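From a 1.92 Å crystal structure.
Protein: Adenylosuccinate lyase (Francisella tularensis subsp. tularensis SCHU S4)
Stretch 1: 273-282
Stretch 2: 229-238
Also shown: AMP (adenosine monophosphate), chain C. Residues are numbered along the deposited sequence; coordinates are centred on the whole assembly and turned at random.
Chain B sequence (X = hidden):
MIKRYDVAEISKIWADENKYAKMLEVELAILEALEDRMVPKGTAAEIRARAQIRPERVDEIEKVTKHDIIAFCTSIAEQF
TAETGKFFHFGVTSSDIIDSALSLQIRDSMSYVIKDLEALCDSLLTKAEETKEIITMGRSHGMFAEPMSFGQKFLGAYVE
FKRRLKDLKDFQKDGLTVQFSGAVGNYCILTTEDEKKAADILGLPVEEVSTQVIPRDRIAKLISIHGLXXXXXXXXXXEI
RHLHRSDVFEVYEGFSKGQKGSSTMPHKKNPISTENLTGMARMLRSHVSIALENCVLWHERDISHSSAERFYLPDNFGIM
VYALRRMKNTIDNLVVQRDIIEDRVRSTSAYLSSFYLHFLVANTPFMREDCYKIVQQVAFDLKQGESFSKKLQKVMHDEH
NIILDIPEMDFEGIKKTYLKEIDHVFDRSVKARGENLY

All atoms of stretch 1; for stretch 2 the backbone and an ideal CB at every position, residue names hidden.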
# COMPACT_ATOMS: atom_id res chain seq x y z
N SER B 273 -8.39 -9.77 22.36
CA SER B 273 -9.36 -9.59 21.27
C SER B 273 -9.06 -8.37 20.41
O SER B 273 -9.03 -8.44 19.18
CB SER B 273 -10.78 -9.52 21.83
OG SER B 273 -11.72 -9.47 20.78
N THR B 274 -8.81 -7.24 21.06
CA THR B 274 -8.54 -6.03 20.30
C THR B 274 -7.19 -6.12 19.58
O THR B 274 -6.97 -5.46 18.56
CB THR B 274 -8.67 -4.76 21.17
OG1 THR B 274 -7.99 -4.97 22.42
CG2 THR B 274 -10.14 -4.49 21.46
N GLU B 275 -6.28 -6.94 20.10
CA GLU B 275 -5.02 -7.19 19.39
C GLU B 275 -5.27 -8.02 18.13
O GLU B 275 -4.81 -7.68 17.03
CB GLU B 275 -3.98 -7.83 20.31
CG GLU B 275 -3.42 -6.83 21.32
CD GLU B 275 -2.44 -7.42 22.32
OE1 GLU B 275 -1.94 -8.56 22.10
OE2 GLU B 275 -2.17 -6.74 23.33
N ASN B 276 -6.04 -9.09 18.28
CA ASN B 276 -6.50 -9.87 17.12
C ASN B 276 -7.15 -8.98 16.06
O ASN B 276 -6.86 -9.11 14.87
CB ASN B 276 -7.49 -10.96 17.57
CG ASN B 276 -8.06 -11.76 16.40
OD1 ASN B 276 -9.03 -11.34 15.78
ND2 ASN B 276 -7.45 -12.91 16.10
N LEU B 277 -8.00 -8.06 16.49
CA LEU B 277 -8.74 -7.22 15.55
C LEU B 277 -7.83 -6.19 14.87
O LEU B 277 -8.12 -5.71 13.78
CB LEU B 277 -9.92 -6.53 16.24
CG LEU B 277 -10.98 -7.49 16.79
CD1 LEU B 277 -11.90 -6.79 17.76
CD2 LEU B 277 -11.77 -8.11 15.66
N THR B 278 -6.73 -5.84 15.53
CA THR B 278 -5.77 -4.95 14.91
C THR B 278 -5.14 -5.68 13.71
O THR B 278 -4.92 -5.10 12.64
CB THR B 278 -4.70 -4.53 15.93
OG1 THR B 278 -5.34 -3.82 17.01
CG2 THR B 278 -3.65 -3.62 15.28
N GLY B 279 -4.87 -6.97 13.90
CA GLY B 279 -4.36 -7.81 12.83
C GLY B 279 -5.35 -7.88 11.68
O GLY B 279 -4.98 -7.80 10.50
N MET B 280 -6.62 -8.02 12.03
CA MET B 280 -7.66 -8.09 11.01
C MET B 280 -7.71 -6.81 10.20
O MET B 280 -7.87 -6.84 8.98
CB MET B 280 -9.02 -8.36 11.65
CG MET B 280 -9.07 -9.68 12.40
SD MET B 280 -8.88 -11.10 11.30
CE MET B 280 -8.84 -12.42 12.52
N ALA B 281 -7.55 -5.68 10.88
CA ALA B 281 -7.56 -4.39 10.20
C ALA B 281 -6.42 -4.27 9.20
O ALA B 281 -6.61 -3.72 8.11
CB ALA B 281 -7.50 -3.25 11.21
N ARG B 282 -5.24 -4.75 9.57
CA ARG B 282 -4.09 -4.70 8.65
C ARG B 282 -4.37 -5.49 7.37
O ARG B 282 -3.96 -5.08 6.28
CB ARG B 282 -2.82 -5.22 9.33
CG ARG B 282 -2.31 -4.34 10.45
CD ARG B 282 -1.05 -4.88 11.11
NE ARG B 282 -0.79 -4.09 12.32
CZ ARG B 282 -0.25 -4.55 13.44
NH1 ARG B 282 0.14 -5.83 13.53
NH2 ARG B 282 -0.10 -3.73 14.47
N UNK B 229 -13.35 1.41 7.08
CA UNK B 229 -13.88 0.69 8.24
C UNK B 229 -12.72 0.07 9.03
O UNK B 229 -12.72 0.07 10.27
CB UNK B 229 -14.87 -0.39 7.80
N UNK B 230 -11.73 -0.45 8.31
CA UNK B 230 -10.58 -1.07 8.95
C UNK B 230 -9.83 -0.08 9.84
O UNK B 230 -9.37 -0.42 10.93
CB UNK B 230 -9.64 -1.64 7.89
N UNK B 231 -9.71 1.16 9.38
CA UNK B 231 -9.12 2.22 10.21
C UNK B 231 -9.96 2.52 11.45
O UNK B 231 -9.42 2.81 12.52
CB UNK B 231 -8.95 3.50 9.39
N UNK B 232 -11.27 2.47 11.30
CA UNK B 232 -12.17 2.65 12.44
C UNK B 232 -12.01 1.52 13.45
O UNK B 232 -11.99 1.74 14.67
CB UNK B 232 -13.62 2.73 11.97
N UNK B 233 -11.92 0.29 12.95
CA UNK B 233 -11.72 -0.87 13.80
C UNK B 233 -10.39 -0.73 14.54
O UNK B 233 -10.30 -0.99 15.75
CB UNK B 233 -11.76 -2.16 12.98
N UNK B 234 -9.36 -0.30 13.83
CA UNK B 234 -8.04 -0.22 14.45
C UNK B 234 -7.97 0.90 15.47
O UNK B 234 -7.36 0.74 16.53
CB UNK B 234 -6.96 -0.02 13.38
N UNK B 235 -8.60 2.03 15.17
CA UNK B 235 -8.58 3.15 16.10
C UNK B 235 -9.25 2.76 17.40
O UNK B 235 -8.75 3.08 18.47
CB UNK B 235 -9.27 4.38 15.49
N UNK B 236 -10.39 2.08 17.31
CA UNK B 236 -11.12 1.66 18.50
C UNK B 236 -10.36 0.58 19.25
O UNK B 236 -10.31 0.57 20.48
CB UNK B 236 -12.52 1.16 18.12
N UNK B 237 -9.75 -0.34 18.50
CA UNK B 237 -9.01 -1.43 19.12
C UNK B 237 -7.82 -0.87 19.92
O UNK B 237 -7.55 -1.31 21.04
CB UNK B 237 -8.53 -2.42 18.06
N UNK B 238 -7.14 0.10 19.34
CA UNK B 238 -5.97 0.70 19.99
C UNK B 238 -6.38 1.47 21.24
O UNK B 238 -5.70 1.43 22.27
CB UNK B 238 -5.23 1.63 19.02
P AMP C . -5.03 -15.21 17.32
O1P AMP C . -6.28 -15.77 16.69
O2P AMP C . -5.13 -13.75 17.69
O3P AMP C . -3.77 -15.59 16.61
O5' AMP C . -4.94 -15.97 18.74
C5' AMP C . -3.80 -15.81 19.58
C4' AMP C . -3.79 -16.93 20.61
O4' AMP C . -2.62 -16.84 21.43
C3' AMP C . -4.99 -16.83 21.53
O3' AMP C . -5.55 -18.13 21.70
C2' AMP C . -4.43 -16.36 22.85
O2' AMP C . -5.14 -16.93 23.95
C1' AMP C . -2.99 -16.86 22.81
N9 AMP C . -2.09 -16.00 23.62
C8 AMP C . -2.47 -15.09 24.53
N7 AMP C . -1.39 -14.49 25.09
C5 AMP C . -0.29 -15.03 24.53
C6 AMP C . 1.17 -14.86 24.66
N6 AMP C . 1.70 -13.96 25.53
N1 AMP C . 1.97 -15.64 23.89
C2 AMP C . 1.46 -16.53 23.03
N3 AMP C . 0.15 -16.74 22.86
C4 AMP C . -0.76 -16.03 23.56

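Two helices pack here nearly antiparallel, their N-to-C directions 156° apart and their axes 8.6 Å apart at closest approach. So tight a spacing suggests small residues where a CB comes up against the facing backbone, and leaves room for larger ones where it does not.

Position 229 lies out of reach of stretch 1, which says nothing about its side chain; it is Ile229.

Position 230 points toward Ala281, its CA 4.7 Å from that residue's CA, and its ideal CB sits 3.7 Å from Ala281 O. With backbone this near, alanine, glycine or perhaps serine would suit. The residue is Ala230: its CB meets Ala281 CB at 4.2 Å, and Ala281 CB in turn rests 3.4 Å from Ala230 O, so a methyl lies close to backbone in each direction.

Positions 231 and 232 meet nothing of stretch 1, the first pointing away and the second out of reach. Many residues would serve; they are Ser231 and Ala232.

Position 233 points toward stretch 1 with more room, its ideal CB 4.7 Å from Ala281 CB and 5.1 Å from Leu277 O. A branched or medium apolar chain would fill the gap beside Leu277. Ile233 does so with chi1 m and chi2 t, setting CG2 4.2 Å from Leu277 CB and 3.9 Å from Leu277 O.

Position 234 points sideways, its ideal CB 3.9 Å from Ala281 CB and 5.2 Å from Thr278 CG2. Its neighbours are apolar at the root, but the guanidinium of Arg282 lies on this flank, so a chain with an aliphatic stem and a polar or acidic end would be apt, though an apolar one could also pack. Glu234 runs extended, chi1 and chi2 both t. Its CG lies 4.1 Å from Thr278 CG2, and the carboxylate reaches Arg282 through one water, which donates to Glu234 OE2 at 2.6 Å and accepts from Arg282 NE at 2.7 Å.

Position 235 is out of reach and 236 points sideways without contact; stretch 1 constrains neither. They are Arg235 and Leu236.

Position 237 points straight at stretch 1, its ideal CB 3.5 Å from Thr274 O and 3.6 Å from Thr278 OG1. Those two atoms already pair, Thr278 OG1 donating to Thr274 O at 2.8 Å, so no polar partner is demanded and a small residue fits best. Ala237 places its methyl against this pair, with its CB also 3.9 Å from Thr274 CB.

Position 238 points away, leaving the choice open; it is Val238.

The rule is small at 230 and 237, bulkier apolar at 233, and a water-bridged acid at 234; no direct hydrogen bond joins the helices.

Stretch 2, residues 229-238: IASAIERLAV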
# COMPACT_ATOMS: atom_id res chain seq x y z
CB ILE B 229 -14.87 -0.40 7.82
CG1 ILE B 229 -16.14 0.24 7.24
CG2 ILE B 229 -15.25 -1.32 9.02
CD1 ILE B 229 -17.12 -0.74 6.60
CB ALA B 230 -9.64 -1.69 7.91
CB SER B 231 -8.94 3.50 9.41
OG SER B 231 -7.84 3.36 8.53
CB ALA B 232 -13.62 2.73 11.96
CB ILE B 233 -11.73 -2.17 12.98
CG1 ILE B 233 -13.15 -2.47 12.49
CG2 ILE B 233 -11.19 -3.35 13.79
CD1 ILE B 233 -13.22 -3.58 11.46
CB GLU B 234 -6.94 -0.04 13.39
CG GLU B 234 -5.51 -0.23 13.96
CD GLU B 234 -4.43 -0.20 12.88
OE1 GLU B 234 -4.78 -0.37 11.69
OE2 GLU B 234 -3.24 -0.02 13.22
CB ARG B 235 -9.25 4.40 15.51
CG ARG B 235 -9.08 5.65 16.39
CD ARG B 235 -9.51 6.92 15.65
NE ARG B 235 -10.96 7.02 15.53
CZ ARG B 235 -11.74 7.64 16.41
NH1 ARG B 235 -13.06 7.69 16.23
NH2 ARG B 235 -11.20 8.23 17.47
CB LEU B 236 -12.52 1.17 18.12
CG LEU B 236 -13.37 0.48 19.19
CD1 LEU B 236 -13.60 1.39 20.38
CD2 LEU B 236 -14.70 0.05 18.58
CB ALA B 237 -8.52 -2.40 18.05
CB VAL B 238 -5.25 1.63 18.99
CG1 VAL B 238 -4.22 2.52 19.70
CG2 VAL B 238 -4.58 0.79 17.89
O HOH W 1 -1.23 -1.42 12.22
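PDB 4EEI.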